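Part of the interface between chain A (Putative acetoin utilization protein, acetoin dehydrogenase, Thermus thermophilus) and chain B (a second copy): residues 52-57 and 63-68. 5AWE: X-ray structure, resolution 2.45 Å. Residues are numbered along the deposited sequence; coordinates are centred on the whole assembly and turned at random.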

# COMPACT_ATOMS: atom_id res chain seq x y z
N LEU A 52 3.38 -1.17 -15.11
CA LEU A 52 4.11 -1.19 -13.85
C LEU A 52 3.19 -0.96 -12.65
O LEU A 52 3.27 -1.68 -11.65
N LYS A 53 2.31 0.03 -12.75
CA LYS A 53 1.37 0.38 -11.69
C LYS A 53 0.33 -0.72 -11.43
O LYS A 53 0.01 -1.01 -10.28
N ASP A 54 -0.19 -1.32 -12.50
CA ASP A 54 -1.24 -2.33 -12.37
C ASP A 54 -0.69 -3.72 -12.11
O ASP A 54 -1.44 -4.70 -12.07
N ALA A 55 0.62 -3.81 -11.92
CA ALA A 55 1.28 -5.09 -11.67
C ALA A 55 0.59 -5.82 -10.52
O ALA A 55 0.36 -5.24 -9.47
N MSE A 56 0.27 -7.09 -10.74
CA MSE A 56 -0.23 -7.94 -9.65
C MSE A 56 0.59 -9.21 -9.51
O MSE A 56 0.54 -10.09 -10.38
N PRO A 57 1.35 -9.33 -8.41
CA PRO A 57 2.21 -10.48 -8.10
C PRO A 57 1.49 -11.83 -8.20
O PRO A 57 2.20 -12.85 -8.37
N LEU B 63 -4.45 -9.46 -7.38
CA LEU B 63 -4.78 -8.05 -7.02
C LEU B 63 -3.63 -7.10 -7.33
O LEU B 63 -2.46 -7.46 -7.19
N SER B 64 -3.98 -5.88 -7.74
CA SER B 64 -3.03 -4.78 -7.82
C SER B 64 -3.04 -4.01 -6.51
O SER B 64 -3.78 -4.35 -5.57
N VAL B 65 -2.23 -2.95 -6.44
CA VAL B 65 -2.16 -2.13 -5.25
C VAL B 65 -3.50 -1.48 -4.88
O VAL B 65 -3.78 -1.30 -3.70
N TRP B 66 -4.32 -1.13 -5.87
CA TRP B 66 -5.62 -0.53 -5.58
C TRP B 66 -6.77 -1.48 -5.39
O TRP B 66 -7.69 -1.18 -4.65
N GLU B 67 -6.74 -2.62 -6.06
CA GLU B 67 -7.76 -3.61 -5.81
C GLU B 67 -7.63 -3.94 -4.32
O GLU B 67 -8.61 -3.93 -3.58
N MSE B 68 -6.39 -4.17 -3.90
CA MSE B 68 -6.08 -4.42 -2.50
C MSE B 68 -6.52 -3.24 -1.62
O MSE B 68 -7.23 -3.42 -0.63

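No hydrogen bond passes directly between these two stretches. The contact is built from van der Waals packing around the start of a helix in chain B, with one water joining the two backbones, and together the stretches bury 305 Å² of surface.

Leu B63 comes first and contributes mainly through its backbone. Its CB points away from chain A, with chi1 in m and chi2 in t, and the side chain comes no nearer than 5.5 Å, from Leu B63 CB to Met A56 CB. What chain A meets here is the carbonyl: CD of Pro A57 lies 3.9 Å from O of Leu B63, and CB of Met A56 also lies beside that oxygen, in a spot the model leaves too tight to interpret. A large residue can thus lose area to a partner while its side chain faces elsewhere.

Ser B64 sits where the CA traces of the two stretches come nearest, with Ser B64 CA 4.6 Å from Met A56 CA. CB of Ser B64 rests 3.8 Å from O of Asp A54, and CA of Ser B64 lies 3.8 Å from O of Ala A55. With chi1 in p, the hydroxyl serves its own chain: Ser B64 OG donates to Glu B67 OE1 at 3.1 Å and accepts a weak capping bond from Glu B67 N at 3.4 Å, so serine and glutamate brace the helix start reciprocally. Met A56, a selenomethionine, points toward chain B with chi1 p, chi2 t and chi3 p, which brings its CE within 3.7 Å of Ser B64 N and 4.0 Å of Ser B64 CB.

Val B65, chi1 t, is set sideways, and its side chain comes no nearer than 4.6 Å to this stretch of chain A, from Val B65 CG2 to Lys A53 O. Its backbone matters more. In the first turn of a helix the amide has no earlier carbonyl of the helix to bond, and here Val B65 N gives its hydrogen to water 1, whose O is 3.0 Å away. That water donates in turn to Lys A53 O and Ala A55 O, each 2.6 Å from the water oxygen. One solvent molecule therefore satisfies a free helix amide with two carbonyls from the end of a helix and the loop after it.

Trp B66 leaves its backbone sideways, but chi1 in m and chi2 of -77° carry the indole nearer to chain A. Its CZ3 sits 3.8 Å from Lys A53 O and 4.2 Å from Lys A53 CB, while Asp A54 OD1 approaches the same CZ3 obliquely at 4.3 Å. The lysine offers the base of its side chain and sends its amine away to a partner elsewhere in the structure.

Glu B67 points toward chain A yet touches it lightly, OE1 lying 4.4 Å from Met A56 CE; its chi1 (-120°) and chi2 (126°) lie between wells. Met B68 is out of reach; its N bonds to Ser B64 O at 3.1 Å, carrying the helix onward.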

# COMPACT_ATOMS: atom_id res chain seq x y z
CB LEU A 52 5.20 -0.12 -13.86
CG LEU A 52 6.60 -0.43 -14.40
CD1 LEU A 52 6.71 -1.89 -14.87
CD2 LEU A 52 6.92 0.55 -15.52
CB LYS A 53 0.63 1.68 -12.04
CG LYS A 53 1.33 2.96 -11.60
CD LYS A 53 2.81 2.97 -11.95
CE LYS A 53 3.42 4.31 -11.56
NZ LYS A 53 2.51 5.43 -11.91
CB ASP A 54 -2.12 -2.37 -13.63
CG ASP A 54 -3.01 -1.13 -13.78
OD1 ASP A 54 -2.95 -0.23 -12.91
OD2 ASP A 54 -3.76 -1.07 -14.77
CB ALA A 55 2.75 -4.87 -11.34
CB MSE A 56 -1.70 -8.28 -9.86
CG MSE A 56 -2.05 -8.85 -11.22
SE MSE A 56 -3.84 -8.80 -11.49
CE MSE A 56 -4.17 -7.04 -11.30
CB PRO A 57 2.69 -10.21 -6.68
CG PRO A 57 2.58 -8.72 -6.53
CD PRO A 57 1.37 -8.34 -7.32
CB LEU B 63 -5.11 -7.93 -5.53
CG LEU B 63 -6.24 -8.77 -4.93
CD1 LEU B 63 -6.40 -8.37 -3.46
CD2 LEU B 63 -7.54 -8.55 -5.70
CB SER B 64 -3.41 -3.84 -8.96
OG SER B 64 -4.67 -3.25 -8.72
CB VAL B 65 -1.10 -1.02 -5.41
CG1 VAL B 65 -0.99 -0.20 -4.13
CG2 VAL B 65 0.24 -1.63 -5.75
CB TRP B 66 -6.04 0.45 -6.66
CG TRP B 66 -5.22 1.64 -6.64
CD1 TRP B 66 -5.30 2.69 -5.77
CD2 TRP B 66 -4.09 1.87 -7.46
NE1 TRP B 66 -4.27 3.56 -5.99
CE2 TRP B 66 -3.51 3.08 -7.02
CE3 TRP B 66 -3.51 1.17 -8.52
CZ2 TRP B 66 -2.38 3.60 -7.61
CZ3 TRP B 66 -2.38 1.68 -9.10
CH2 TRP B 66 -1.82 2.89 -8.64
CB GLU B 67 -7.54 -4.85 -6.67
CG GLU B 67 -8.69 -5.15 -7.62
CD GLU B 67 -8.26 -5.30 -9.08
OE1 GLU B 67 -7.37 -4.54 -9.52
OE2 GLU B 67 -8.82 -6.18 -9.78
CB MSE B 68 -4.57 -4.65 -2.34
CG MSE B 68 -4.00 -4.29 -0.98
SE MSE B 68 -3.61 -5.73 0.02
CE MSE B 68 -5.17 -6.57 0.02
O HOH W 1 -0.08 -2.91 -8.53